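Side-chain contact in FdxN element excision controlling factor protein (Anabaena variabilis, PDB 2OKF), which probably acts with partner proteins in the site-specific DNA recombination that excises the fdxN element from nitrogen-fixation genes, and may bind nucleic acid: residues S71-H74 and T75-Q79. Residues are numbered along the deposited sequence; the frame is centred on the assembly and turned at random. Where two conformers were deposited one is given.
With EDO (1,2-ethanediol), chain I.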
loop_
_atom_site.group_PDB
_atom_site.type_symbol
_atom_site.label_atom_id
_atom_site.label_comp_id
_atom_site.label_asym_id
_atom_site.label_seq_id
_atom_site.Cartn_x
_atom_site.Cartn_y
_atom_site.Cartn_z
ATOM N N SER A 71 1.127 -3.543 9.958
ATOM C CA SER A 71 0.553 -2.223 9.694
ATOM C C SER A 71 1.567 -1.324 8.980
ATOM O O SER A 71 1.218 -0.583 8.036
ATOM C CB SER A 71 0.095 -1.540 10.981
ATOM O OG SER A 71 1.160 -1.292 11.820
ATOM N N GLU A 72 2.822 -1.388 9.421
ATOM C CA GLU A 72 3.896 -0.606 8.811
ATOM C C GLU A 72 4.073 -1.052 7.383
ATOM O O GLU A 72 4.310 -0.230 6.482
ATOM C CB GLU A 72 5.189 -0.811 9.601
ATOM C CG GLU A 72 5.097 -0.258 10.971
ATOM C CD GLU A 72 6.149 -0.766 11.970
ATOM O OE1 GLU A 72 6.854 -1.768 11.725
ATOM O OE2 GLU A 72 6.251 -0.124 13.031
ATOM N N PHE A 73 3.965 -2.355 7.155
ATOM C CA PHE A 73 4.106 -2.926 5.833
ATOM C C PHE A 73 2.998 -2.483 4.900
ATOM O O PHE A 73 3.287 -2.166 3.755
ATOM C CB PHE A 73 4.263 -4.458 5.889
ATOM C CG PHE A 73 4.512 -5.107 4.549
ATOM C CD1 PHE A 73 5.530 -4.664 3.726
ATOM C CD2 PHE A 73 3.727 -6.183 4.111
ATOM C CE1 PHE A 73 5.726 -5.264 2.454
ATOM C CE2 PHE A 73 3.998 -6.817 2.916
ATOM C CZ PHE A 73 4.976 -6.353 2.095
ATOM N N HIS A 74 1.748 -2.471 5.356
ATOM C CA HIS A 74 0.674 -1.985 4.485
ATOM C C HIS A 74 1.024 -0.595 3.904
ATOM O O HIS A 74 0.922 -0.334 2.715
ATOM C CB HIS A 74 -0.663 -1.823 5.210
ATOM C CG HIS A 74 -1.273 -3.089 5.687
ATOM N ND1 HIS A 74 -1.356 -4.220 4.896
ATOM C CD2 HIS A 74 -1.918 -3.373 6.846
ATOM C CE1 HIS A 74 -2.018 -5.151 5.577
ATOM N NE2 HIS A 74 -2.390 -4.658 6.749
ATOM N N THR A 75 1.371 0.328 4.789
ATOM C CA THR A 75 1.669 1.688 4.344
ATOM C C THR A 75 2.915 1.723 3.461
ATOM O O THR A 75 2.939 2.358 2.397
ATOM C CB THR A 75 1.801 2.613 5.529
ATOM O OG1 THR A 75 0.557 2.638 6.236
ATOM C CG2 THR A 75 2.151 4.024 5.073
ATOM N N ALA A 76 3.971 1.009 3.869
ATOM C CA ALA A 76 5.196 0.969 3.065
ATOM C C ALA A 76 4.950 0.428 1.651
ATOM O O ALA A 76 5.538 0.909 0.683
ATOM C CB ALA A 76 6.282 0.141 3.736
ATOM N N LEU A 77 4.126 -0.612 1.567
ATOM C CA LEU A 77 3.817 -1.255 0.296
ATOM C C LEU A 77 3.003 -0.303 -0.605
ATOM O O LEU A 77 3.266 -0.182 -1.799
ATOM C CB LEU A 77 3.054 -2.560 0.530
ATOM C CG LEU A 77 2.674 -3.331 -0.720
ATOM C CD1 LEU A 77 3.891 -3.757 -1.593
ATOM C CD2 LEU A 77 1.831 -4.518 -0.283
ATOM N N GLY A 78 1.976 0.318 -0.041
ATOM C CA GLY A 78 1.163 1.260 -0.799
ATOM C C GLY A 78 1.982 2.421 -1.318
ATOM O O GLY A 78 1.866 2.815 -2.481
ATOM N N GLN A 79 2.821 2.964 -0.434
ATOM C CA GLN A 79 3.747 4.018 -0.843
ATOM C C GLN A 79 4.654 3.528 -1.979
ATOM O O GLN A 79 4.860 4.228 -2.985
ATOM C CB GLN A 79 4.558 4.526 0.363
ATOM C CG GLN A 79 3.716 5.331 1.364
ATOM C CD GLN A 79 4.395 5.584 2.703
ATOM O OE1 GLN A 79 5.317 4.876 3.092
ATOM N NE2 GLN A 79 3.874 6.569 3.448
HETATM C C1 EDO I . 2.727 9.933 2.806
HETATM O O1 EDO I . 2.088 9.021 3.707
HETATM C C2 EDO I . 1.702 10.970 2.378
HETATM O O2 EDO I . 2.010 11.515 1.086
#
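Phe73 and Leu77 meet one turn apart on helix 69-90, the crossover helix of the beta-alpha-beta unit formed with strands 54-60 and 94-101 in this XisH protein of the PDDEXK clan. Leu77 CB sits over one face of the phenyl ring, offset toward its rim, 4.3 Å from Phe73 CE1. With CG anti to the backbone N in both residues (chi1 -176° for Phe73), the two side chains run together toward helix 112-120, where both touch Ile117; Phe109 meets the phenyl ring edge-to-face.

The backbone here follows the i to i+4 ladder of the helix. Ala76 N donates to Glu72 O at 2.9 Å, Leu77 N to Phe73 O at 2.8 Å and Gly78 N to His74 O at 3.0 Å. The first rung, Thr75 N to Ser71 O, is weak at 3.4 Å.

Thr75 and His74 also meet the second subunit. Thr75 OG1 hydrogen-bonds the Thr75 hydroxyl of that subunit. His74 ND1 hydrogen-bonds Asn82 ND2 of the second subunit, and the imidazole meets the Tyr83 ring of the same subunit, planes at about 70°. Within its own chain, in one of its two conformers, Gln79 OE1 accepts from Lys61 NZ, just past strand 54-60, and the side chain touches Glu59.

Methyl and methylene groups pack on the same carbonyls that accept the backbone bonds: Ala76 CB lies 3.4 Å from Glu72 O, and Leu77 CB 3.3 Å from Phe73 O.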